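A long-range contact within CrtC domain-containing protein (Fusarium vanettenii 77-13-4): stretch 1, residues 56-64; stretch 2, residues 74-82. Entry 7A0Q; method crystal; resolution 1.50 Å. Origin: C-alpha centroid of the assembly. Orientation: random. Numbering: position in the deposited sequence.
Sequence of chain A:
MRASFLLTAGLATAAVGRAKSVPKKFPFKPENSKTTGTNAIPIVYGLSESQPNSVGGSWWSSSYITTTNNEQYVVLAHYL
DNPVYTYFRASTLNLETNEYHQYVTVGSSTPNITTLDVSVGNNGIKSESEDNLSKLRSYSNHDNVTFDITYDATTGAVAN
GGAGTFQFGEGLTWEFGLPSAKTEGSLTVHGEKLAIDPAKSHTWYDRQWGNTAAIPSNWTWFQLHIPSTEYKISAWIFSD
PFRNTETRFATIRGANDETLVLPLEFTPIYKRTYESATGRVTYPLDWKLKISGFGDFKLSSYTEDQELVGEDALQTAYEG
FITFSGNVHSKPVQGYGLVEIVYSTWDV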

# COMPACT_ATOMS: atom_id res chain seq x y z
N GLY A 56 3.54 -12.69 11.69
CA GLY A 56 4.68 -11.81 11.49
C GLY A 56 4.52 -10.96 10.25
O GLY A 56 3.50 -11.01 9.56
N GLY A 57 5.54 -10.17 9.96
CA GLY A 57 5.62 -9.45 8.69
C GLY A 57 5.12 -8.01 8.79
O GLY A 57 5.53 -7.26 9.68
N SER A 58 4.27 -7.62 7.84
CA SER A 58 3.93 -6.23 7.59
C SER A 58 2.43 -6.08 7.43
O SER A 58 1.78 -6.91 6.80
CB SER A 58 4.68 -5.74 6.33
OG SER A 58 4.20 -4.50 5.86
N TRP A 59 1.88 -5.00 8.01
CA TRP A 59 0.46 -4.66 7.94
C TRP A 59 0.39 -3.20 7.48
O TRP A 59 1.08 -2.36 8.06
CB TRP A 59 -0.23 -4.85 9.30
CG TRP A 59 -0.25 -6.26 9.86
CD1 TRP A 59 -1.27 -7.15 9.79
CD2 TRP A 59 0.81 -6.93 10.59
NE1 TRP A 59 -0.93 -8.32 10.43
CE2 TRP A 59 0.34 -8.21 10.92
CE3 TRP A 59 2.10 -6.56 10.98
CZ2 TRP A 59 1.12 -9.13 11.63
CZ3 TRP A 59 2.88 -7.47 11.69
CH2 TRP A 59 2.38 -8.74 12.01
N TRP A 60 -0.42 -2.91 6.47
CA TRP A 60 -0.29 -1.64 5.75
C TRP A 60 -1.64 -1.20 5.20
O TRP A 60 -2.41 -2.02 4.71
CB TRP A 60 0.73 -1.85 4.62
CG TRP A 60 1.17 -0.69 3.80
CD1 TRP A 60 2.37 -0.04 3.89
CD2 TRP A 60 0.48 -0.10 2.68
NE1 TRP A 60 2.46 0.93 2.93
CE2 TRP A 60 1.32 0.91 2.17
CE3 TRP A 60 -0.76 -0.33 2.08
CZ2 TRP A 60 0.95 1.71 1.08
CZ3 TRP A 60 -1.12 0.46 0.98
CH2 TRP A 60 -0.27 1.47 0.50
N SER A 61 -1.91 0.11 5.29
CA SER A 61 -3.15 0.63 4.73
C SER A 61 -2.92 2.00 4.12
O SER A 61 -2.17 2.82 4.66
CB SER A 61 -4.29 0.71 5.77
OG SER A 61 -4.02 1.61 6.85
N SER A 62 -3.55 2.23 2.97
CA SER A 62 -3.64 3.56 2.37
C SER A 62 -5.11 3.90 2.14
O SER A 62 -5.80 3.23 1.37
CB SER A 62 -2.82 3.62 1.08
OG SER A 62 -3.36 2.79 0.06
N SER A 63 -5.59 4.91 2.86
CA SER A 63 -6.99 5.31 2.77
C SER A 63 -7.12 6.54 1.89
O SER A 63 -6.44 7.55 2.12
CB SER A 63 -7.56 5.60 4.16
OG SER A 63 -7.53 4.44 4.98
N TYR A 64 -7.97 6.43 0.88
CA TYR A 64 -8.31 7.52 -0.02
C TYR A 64 -9.63 8.10 0.47
O TYR A 64 -10.68 7.46 0.31
CB TYR A 64 -8.41 7.01 -1.46
CG TYR A 64 -7.17 6.29 -1.95
CD1 TYR A 64 -6.98 4.93 -1.71
CD2 TYR A 64 -6.19 6.98 -2.67
CE1 TYR A 64 -5.84 4.28 -2.17
CE2 TYR A 64 -5.07 6.34 -3.14
CZ TYR A 64 -4.89 5.00 -2.89
OH TYR A 64 -3.75 4.40 -3.37
N VAL A 74 -5.14 11.54 1.58
CA VAL A 74 -4.61 10.18 1.51
C VAL A 74 -3.88 9.93 2.82
O VAL A 74 -2.99 10.71 3.20
CB VAL A 74 -3.70 9.97 0.29
CG1 VAL A 74 -3.03 8.60 0.35
CG2 VAL A 74 -4.50 10.11 -1.00
N VAL A 75 -4.26 8.87 3.53
CA VAL A 75 -3.72 8.58 4.85
C VAL A 75 -3.07 7.20 4.82
O VAL A 75 -3.71 6.22 4.43
CB VAL A 75 -4.82 8.64 5.93
CG1 VAL A 75 -4.22 8.27 7.28
CG2 VAL A 75 -5.41 10.04 5.99
N LEU A 76 -1.83 7.14 5.29
CA LEU A 76 -1.05 5.91 5.29
C LEU A 76 -0.81 5.44 6.72
O LEU A 76 -0.55 6.25 7.61
CB LEU A 76 0.30 6.14 4.62
CG LEU A 76 0.41 5.96 3.12
CD1 LEU A 76 -0.76 6.55 2.34
CD2 LEU A 76 1.69 6.62 2.70
N ALA A 77 -0.91 4.13 6.93
CA ALA A 77 -0.54 3.51 8.20
C ALA A 77 0.23 2.24 7.91
O ALA A 77 -0.16 1.47 7.02
CB ALA A 77 -1.76 3.18 9.06
N HIS A 78 1.31 1.99 8.65
CA HIS A 78 2.14 0.82 8.37
C HIS A 78 2.84 0.35 9.64
O HIS A 78 3.52 1.14 10.29
CB HIS A 78 3.17 1.16 7.30
CG HIS A 78 4.12 0.05 7.01
ND1 HIS A 78 5.47 0.25 6.82
CD2 HIS A 78 3.92 -1.29 6.87
CE1 HIS A 78 6.06 -0.90 6.57
NE2 HIS A 78 5.14 -1.86 6.60
N TYR A 79 2.68 -0.93 9.97
CA TYR A 79 3.43 -1.57 11.05
C TYR A 79 4.32 -2.66 10.47
O TYR A 79 3.85 -3.49 9.69
CB TYR A 79 2.50 -2.18 12.10
CG TYR A 79 3.23 -2.81 13.28
CD1 TYR A 79 3.73 -4.11 13.22
CD2 TYR A 79 3.39 -2.10 14.47
CE1 TYR A 79 4.38 -4.68 14.32
CE2 TYR A 79 4.04 -2.66 15.56
CZ TYR A 79 4.54 -3.95 15.47
OH TYR A 79 5.17 -4.50 16.57
N LEU A 80 5.58 -2.68 10.87
CA LEU A 80 6.52 -3.70 10.42
C LEU A 80 7.12 -4.41 11.63
O LEU A 80 7.64 -3.77 12.54
CB LEU A 80 7.64 -3.08 9.57
CG LEU A 80 8.65 -4.11 9.04
CD1 LEU A 80 8.01 -5.01 8.00
CD2 LEU A 80 9.89 -3.43 8.46
N ASP A 81 7.03 -5.74 11.63
CA ASP A 81 7.78 -6.55 12.58
C ASP A 81 9.08 -7.01 11.94
O ASP A 81 9.08 -7.48 10.80
CB ASP A 81 6.99 -7.76 13.05
CG ASP A 81 7.79 -8.61 14.02
OD1 ASP A 81 8.03 -8.12 15.15
OD2 ASP A 81 8.22 -9.72 13.65
N ASN A 82 10.18 -6.86 12.67
CA ASN A 82 11.52 -7.20 12.18
C ASN A 82 12.31 -7.76 13.35
O ASN A 82 12.02 -7.41 14.50
CB ASN A 82 12.20 -5.95 11.58
CG ASN A 82 13.64 -6.18 11.20
OD1 ASN A 82 14.54 -6.05 12.03
ND2 ASN A 82 13.87 -6.51 9.94
O HOH W 1 8.04 -10.88 11.28
O HOH W 2 -4.87 4.09 6.06

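Two neighbouring strands of the CrtC domain-containing protein, 58-64 and the one beginning before V74, run antiparallel (170° between their directions); the two stretches bury 687 Å², both sides summed. The backbone supplies most of the polar grip. At W59-Y79, S61-A77 and S63-V75 the facing residues exchange a pair of hydrogen bonds: W59 N to Y79 O (3.0 Å) and Y79 N to W59 O (2.9 Å); S61 N to A77 O (2.8 Å) and A77 N to S61 O (2.9 Å); S63 N to V75 O (2.8 Å) and V75 N to S63 O (2.9 Å). N-H...O angles of 162-173° make all six nearly straight. A seventh, D81 N to G57 O (2.9 Å), extends the ladder past S58. Between these pairs the strands draw closer, to 4.3 Å between W60 CA and H78 CA, and CA-H...O contacts fill the gaps, among them H78 CA to W59 O (3.4 Å), L76 CA to S61 O (3.3 Å) and V74 CA to S63 O (3.3 Å).

Side chains alternate between the two faces of the sheet. One face carries S58, W60, S62 and Y64 beside L80, H78, L76 and V74. Here H78, chi1 t, brings its NE2 to S58 OG (2.9 Å), a hydrogen bond in which either atom could be the donor; this is the one direct side-chain hydrogen bond between the stretches. Histidine suits the site because both ring nitrogens are used, ND1 being bonded elsewhere in the structure. The same imidazole offers its face to the edge of the W60 indole in an offset edge-to-face pair, with W60 CD1 3.6 Å from H78 CG and the ring planes at 63°. Close contacts continue along this face: L80 CD1 lies 3.8 Å from S58 CB and L76 CD1 3.8 Å from S62 CB, while the apolar pair of V74 and Y64 meets at V74 CG2 and Y64 CD2 (3.9 Å).

The other face carries W59, S61 and S63 beside Y79, A77 and V75. W59 and Y79 form an oblique aromatic pair, planes at 61°, touching at W59 CE3 and Y79 CD1 (3.7 Å); the far edge of the indole also reaches D81 CB, 4.3 Å from W59 CZ3. A77 CB sits 3.5 Å from S61 OG. Both residues are buried, yet the serine hydroxyl is not left unpaired.

Water ties the stretches at two further points. Water 2 lies 2.7 Å from S61 OG and 2.9 Å from S63 OG, hydrogen-bonded to both, and donates to V75 O (2.9 Å), so two serines on one strand share a bridge to the other. Water 1 accepts from G57 N (2.9 Å) and donates to D81 OD2 (2.6 Å), linking the loop before the strand to the carboxylate. Glycine fits there: at phi 97° and psi -132°, a CB on G57 would be jammed against the carbonyl O of G56.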